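Local coordinates for protein polygalacturonase (Pectobacterium carotovorum subsp. carotovorum, PDB 1BHE) that hydrolyses the alpha-1,4 linkages of polygalacturonic acid in plant cell walls, contributing to maceration and soft rot of plant tissue, at residues R234-R238 against M260-N264; V91-K97 against L146-T150. All blocks are in the same frame, centred on the assembly; numbering follows the deposited sequence.

Contact 2 comes first along the chain, and its two segments have closed before contact 1 opens. Contact 1 joins the early parts of strands 237-243 and 258-273, neighbours in one of the parallel sheets of the right-handed beta-helix of family 28 glycosyl hydrolases. Contact 2 pairs strands 92-93 and 147-148 antiparallel in a small separate sheet, carried by loops and helix 136-144 outside that coil. The centres of contact 1 and contact 2 are about 27 Å apart, and the nearest atoms of contact 1 and contact 2 about 9 Å, with no touch. Contact 1 therefore belongs to the repeating body, away from the annotated sites, whereas contact 2 belongs to the loop region near the predicted proton donor Asp223.

Contact 1: R234-R238 against M260-N264; sequences RAETR and MGVYN
Two backbone hydrogen bonds set the parallel register: Thr237 N donates to Gly261 O at 2.9 Å, and Tyr263 N donates to Thr237 O at 2.8 Å. Thr237 thus lies opposite Val262 (CA to CA 4.8 Å) and Arg238 opposite Tyr263 (4.6 Å), with extended backbones at all four. Two CA-H...O contacts tighten the pairing, Val262 CA to Thr237 O at 3.3 Å and Arg238 CA to Tyr263 O at 3.2 Å. Upstream the chains splay, and a water bridges the gap, donating to Arg234 O (3.1 Å) and Met260 O (2.8 Å). Gly261 turns into the strand at phi 101°, psi 78°, where a CB would be jammed against the preceding carbonyl and against Glu236 CG.

On the Arg238 and Tyr263 face, Glu236 (chi1 m, chi2 t) curls its carboxylate to Arg238, OE1 accepting from NE at 2.8 Å and from NH2 at 2.9 Å in a salt bridge. Arg238 (chi1 m, chi2 and chi3 t, chi4 -99°) lays its guanidinium flat on the Tyr263 ring (chi1 m, chi2 87°), planes 6° apart, with CZ 3.7 Å from the ring centroid: a cation-pi stack. On the other face, Thr237 and Val262 point into the beta-helix, both touching Ile228 and Ala230, while Thr237 OG1 bonds to Lys229 O and Ser209 N.

Thr237 and Val262 are 25 residues apart, one turn of the chain; such in-register pairing of successive turns is characteristic of a right-handed parallel beta-helix. Its chemistry is divided by face: apolar contacts and a satisfied hydroxyl inside, and outside an arginine whose charge is shared between a carboxylate and a ring.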
loop_
_atom_site.group_PDB
_atom_site.type_symbol
_atom_site.label_atom_id
_atom_site.label_comp_id
_atom_site.label_asym_id
_atom_site.label_seq_id
_atom_site.Cartn_x
_atom_site.Cartn_y
_atom_site.Cartn_z
ATOM N N ARG A 234 18.864 -4.433 1.634
ATOM C CA ARG A 234 18.338 -3.258 0.950
ATOM C C ARG A 234 18.307 -2.102 1.945
ATOM O O ARG A 234 18.634 -2.291 3.122
ATOM C CB ARG A 234 16.964 -3.509 0.340
ATOM C CG ARG A 234 16.996 -4.302 -0.963
ATOM C CD ARG A 234 15.678 -5.020 -1.210
ATOM N NE ARG A 234 14.591 -4.083 -1.497
ATOM C CZ ARG A 234 13.332 -4.453 -1.715
ATOM N NH1 ARG A 234 12.977 -5.733 -1.685
ATOM N NH2 ARG A 234 12.391 -3.548 -1.959
ATOM N N ALA A 235 17.933 -0.916 1.474
ATOM C CA ALA A 235 17.914 0.259 2.326
ATOM C C ALA A 235 17.003 0.154 3.535
ATOM O O ALA A 235 15.984 -0.538 3.551
ATOM C CB ALA A 235 17.517 1.492 1.514
ATOM N N GLU A 236 17.339 0.961 4.553
ATOM C CA GLU A 236 16.463 1.083 5.709
ATOM C C GLU A 236 15.230 1.898 5.303
ATOM O O GLU A 236 15.301 2.720 4.392
ATOM C CB GLU A 236 17.153 1.776 6.886
ATOM C CG GLU A 236 18.236 0.892 7.490
ATOM C CD GLU A 236 19.198 1.624 8.401
ATOM O OE1 GLU A 236 19.066 2.850 8.577
ATOM O OE2 GLU A 236 20.112 0.952 8.927
ATOM N N THR A 237 14.120 1.630 5.970
ATOM C CA THR A 237 12.899 2.403 5.748
ATOM C C THR A 237 12.840 3.428 6.870
ATOM O O THR A 237 12.747 3.041 8.037
ATOM C CB THR A 237 11.651 1.503 5.767
ATOM O OG1 THR A 237 11.673 0.695 4.586
ATOM C CG2 THR A 237 10.378 2.326 5.823
ATOM N N ARG A 238 12.970 4.710 6.548
ATOM C CA ARG A 238 12.989 5.761 7.540
ATOM C C ARG A 238 12.157 6.983 7.173
ATOM O O ARG A 238 12.015 7.348 6.008
ATOM C CB ARG A 238 14.418 6.330 7.712
ATOM C CG ARG A 238 15.483 5.347 8.131
ATOM C CD ARG A 238 16.831 6.048 8.322
ATOM N NE ARG A 238 17.662 5.190 9.149
ATOM C CZ ARG A 238 17.886 5.299 10.449
ATOM N NH1 ARG A 238 17.363 6.259 11.189
ATOM N NH2 ARG A 238 18.676 4.374 10.982
ATOM N N MET A 260 13.329 -5.329 8.675
ATOM C CA MET A 260 14.781 -5.174 8.718
ATOM C C MET A 260 15.226 -3.718 8.704
ATOM O O MET A 260 15.907 -3.282 7.779
ATOM C CB MET A 260 15.411 -5.936 7.545
ATOM C CG MET A 260 15.099 -7.428 7.570
ATOM S SD MET A 260 15.606 -8.167 9.141
ATOM C CE MET A 260 17.371 -7.873 9.095
ATOM N N GLY A 261 14.870 -2.949 9.724
ATOM C CA GLY A 261 15.268 -1.556 9.834
ATOM C C GLY A 261 14.180 -0.572 9.438
ATOM O O GLY A 261 14.237 0.017 8.358
ATOM N N VAL A 262 13.224 -0.351 10.325
ATOM C CA VAL A 262 12.138 0.605 10.150
ATOM C C VAL A 262 12.301 1.670 11.231
ATOM O O VAL A 262 12.317 1.332 12.420
ATOM C CB VAL A 262 10.756 -0.050 10.280
ATOM C CG1 VAL A 262 9.642 0.985 10.306
ATOM C CG2 VAL A 262 10.549 -1.051 9.150
ATOM N N TYR A 263 12.521 2.922 10.840
ATOM C CA TYR A 263 12.778 4.000 11.778
ATOM C C TYR A 263 11.961 5.270 11.578
ATOM O O TYR A 263 11.688 5.679 10.449
ATOM C CB TYR A 263 14.254 4.470 11.635
ATOM C CG TYR A 263 15.294 3.384 11.797
ATOM C CD1 TYR A 263 15.689 2.608 10.712
ATOM C CD2 TYR A 263 15.872 3.127 13.033
ATOM C CE1 TYR A 263 16.626 1.602 10.855
ATOM C CE2 TYR A 263 16.814 2.124 13.186
ATOM C CZ TYR A 263 17.180 1.367 12.097
ATOM O OH TYR A 263 18.109 0.362 12.223
ATOM N N ASN A 264 11.657 5.949 12.675
ATOM C CA ASN A 264 11.006 7.247 12.691
ATOM C C ASN A 264 9.704 7.335 11.913
ATOM O O ASN A 264 9.553 8.051 10.921
ATOM C CB ASN A 264 12.020 8.287 12.178
ATOM C CG ASN A 264 11.591 9.722 12.347
ATOM O OD1 ASN A 264 10.835 10.076 13.253
ATOM N ND2 ASN A 264 12.062 10.594 11.455
HETATM O O HOH W 1 18.094 -2.515 6.149
#

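Contact 2: V91-K97 against L146-T150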
loop_
_atom_site.group_PDB
_atom_site.type_symbol
_atom_site.label_atom_id
_atom_site.label_comp_id
_atom_site.label_asym_id
_atom_site.label_seq_id
_atom_site.Cartn_x
_atom_site.Cartn_y
_atom_site.Cartn_z
ATOM N N VAL A 91 -1.481 -17.209 -13.085
ATOM C CA VAL A 91 -1.306 -18.596 -12.686
ATOM C C VAL A 91 -0.834 -18.665 -11.237
ATOM O O VAL A 91 -0.451 -17.655 -10.649
ATOM C CB VAL A 91 -0.266 -19.331 -13.557
ATOM C CG1 VAL A 91 -0.767 -19.553 -14.975
ATOM C CG2 VAL A 91 1.056 -18.573 -13.578
ATOM N N VAL A 92 -0.864 -19.860 -10.662
ATOM C CA VAL A 92 -0.426 -20.101 -9.293
ATOM C C VAL A 92 0.809 -21.000 -9.345
ATOM O O VAL A 92 0.782 -22.020 -10.041
ATOM C CB VAL A 92 -1.516 -20.765 -8.438
ATOM C CG1 VAL A 92 -0.987 -21.101 -7.049
ATOM C CG2 VAL A 92 -2.752 -19.882 -8.330
ATOM N N ASP A 93 1.901 -20.602 -8.701
ATOM C CA ASP A 93 3.137 -21.387 -8.781
ATOM C C ASP A 93 4.162 -20.953 -7.744
ATOM O O ASP A 93 3.816 -20.343 -6.734
ATOM C CB ASP A 93 3.704 -21.288 -10.199
ATOM C CG ASP A 93 4.020 -19.882 -10.664
ATOM O OD1 ASP A 93 4.208 -18.972 -9.828
ATOM O OD2 ASP A 93 4.079 -19.674 -11.896
ATOM N N LYS A 94 5.440 -21.199 -8.017
ATOM C CA LYS A 94 6.534 -20.852 -7.129
ATOM C C LYS A 94 7.154 -19.499 -7.470
ATOM O O LYS A 94 8.148 -19.097 -6.865
ATOM C CB LYS A 94 7.643 -21.908 -7.211
ATOM C CG LYS A 94 7.467 -23.149 -6.354
ATOM C CD LYS A 94 8.523 -24.188 -6.711
ATOM C CE LYS A 94 8.474 -25.397 -5.795
ATOM N NZ LYS A 94 9.832 -25.968 -5.560
ATOM N N ASN A 95 6.581 -18.798 -8.439
ATOM C CA ASN A 95 7.084 -17.500 -8.869
ATOM C C ASN A 95 6.531 -16.369 -8.015
ATOM O O ASN A 95 7.149 -15.999 -7.013
ATOM C CB ASN A 95 6.772 -17.305 -10.353
ATOM C CG ASN A 95 7.341 -16.041 -10.953
ATOM O OD1 ASN A 95 7.896 -15.189 -10.263
ATOM N ND2 ASN A 95 7.203 -15.908 -12.270
ATOM N N GLY A 96 5.417 -15.768 -8.420
ATOM C CA GLY A 96 4.824 -14.651 -7.699
ATOM C C GLY A 96 5.137 -13.312 -8.367
ATOM O O GLY A 96 4.439 -12.316 -8.180
ATOM N N LYS A 97 6.146 -13.310 -9.221
ATOM C CA LYS A 97 6.609 -12.126 -9.933
ATOM C C LYS A 97 6.353 -12.224 -11.429
ATOM O O LYS A 97 6.946 -11.517 -12.253
ATOM C CB LYS A 97 8.103 -11.966 -9.625
ATOM C CG LYS A 97 8.732 -10.641 -9.998
ATOM C CD LYS A 97 10.200 -10.597 -9.593
ATOM C CE LYS A 97 10.877 -9.338 -10.115
ATOM N NZ LYS A 97 10.678 -9.167 -11.581
ATOM N N LEU A 146 0.818 -21.969 -2.473
ATOM C CA LEU A 146 1.748 -21.432 -3.464
ATOM C C LEU A 146 1.493 -19.941 -3.672
ATOM O O LEU A 146 0.801 -19.315 -2.866
ATOM C CB LEU A 146 1.654 -22.200 -4.779
ATOM C CG LEU A 146 2.135 -23.653 -4.779
ATOM C CD1 LEU A 146 1.560 -24.409 -5.967
ATOM C CD2 LEU A 146 3.653 -23.729 -4.788
ATOM N N LYS A 147 2.076 -19.364 -4.719
ATOM C CA LYS A 147 1.940 -17.934 -4.971
ATOM C C LYS A 147 1.167 -17.626 -6.248
ATOM O O LYS A 147 1.385 -18.247 -7.287
ATOM C CB LYS A 147 3.328 -17.286 -5.054
ATOM C CG LYS A 147 4.186 -17.471 -3.807
ATOM C CD LYS A 147 5.445 -16.625 -3.869
ATOM C CE LYS A 147 6.667 -17.413 -3.425
ATOM N NZ LYS A 147 7.819 -17.171 -4.343
ATOM N N GLN A 148 0.272 -16.637 -6.166
ATOM C CA GLN A 148 -0.474 -16.227 -7.351
ATOM C C GLN A 148 0.335 -15.157 -8.087
ATOM O O GLN A 148 1.111 -14.418 -7.481
ATOM C CB GLN A 148 -1.866 -15.704 -7.025
ATOM C CG GLN A 148 -1.921 -14.356 -6.323
ATOM C CD GLN A 148 -2.125 -14.505 -4.829
ATOM O OE1 GLN A 148 -1.360 -15.230 -4.187
ATOM N NE2 GLN A 148 -3.127 -13.837 -4.274
ATOM N N ASN A 149 0.166 -15.116 -9.399
ATOM C CA ASN A 149 0.834 -14.118 -10.227
ATOM C C ASN A 149 -0.254 -13.177 -10.723
ATOM O O ASN A 149 -1.046 -13.544 -11.590
ATOM C CB ASN A 149 1.609 -14.738 -11.383
ATOM C CG ASN A 149 2.732 -15.634 -10.885
ATOM O OD1 ASN A 149 3.867 -15.182 -10.745
ATOM N ND2 ASN A 149 2.380 -16.890 -10.608
ATOM N N THR A 150 -0.354 -11.987 -10.139
ATOM C CA THR A 150 -1.355 -10.994 -10.508
ATOM C C THR A 150 -0.691 -9.607 -10.509
ATOM O O THR A 150 0.201 -9.351 -9.703
ATOM C CB THR A 150 -2.547 -10.931 -9.540
ATOM O OG1 THR A 150 -2.058 -10.586 -8.231
ATOM C CG2 THR A 150 -3.349 -12.222 -9.416
HETATM O O HOH W 2 1.511 -11.720 -7.669
#
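Val91 opens the contact with its carbonyl: Val91 O accepts from both Asn149 N and Asn149 ND2, each at 2.9 Å. Val92 forms a non-hydrogen-bonded pair with Gln148 (CA to CA 4.3 Å); its CG1 packs on Leu146 CB at 3.7 Å, and both Val92 and Gln148 touch helix 136-144. At Asp93 the antiparallel pairing becomes hydrogen-bonded, Asp93 N to Lys147 O and Lys147 N to Asp93 O, both 2.8 Å. The Asp93 carboxylate is bonded twice: OD1 accepts from Asn149 ND2 at 2.9 Å and, closing an Asx turn, from Asn95 N at 2.8 Å. The chain then bends, and Lys147 NZ donates hydrogen bonds to Lys94 O (3.2 Å) and Asn95 O (3.0 Å). A second Asx turn follows, from Asn95 OD1 to Lys97 N at 2.8 Å. Gly96, at phi 102°, gives its N to Asn149 OD1 (2.9 Å), which also accepts from Gly98 N; a CB here would crowd Lys147 CD. Water 2 joins Gly96 O (3.0 Å), Gln148 O (2.7 Å) and Thr150 N (3.1 Å).

Residues 91-97 lie between Cys89 and Cys99, assigned as a disulfide pair, and Gln148 stands about 7 Å, side chain to side chain, from the predicted proton donor Asp223. With just two residues of strand on each side, side chains supply much of the bonding: Lys147 holds two carbonyls, and the Asn149 amide both donates and accepts.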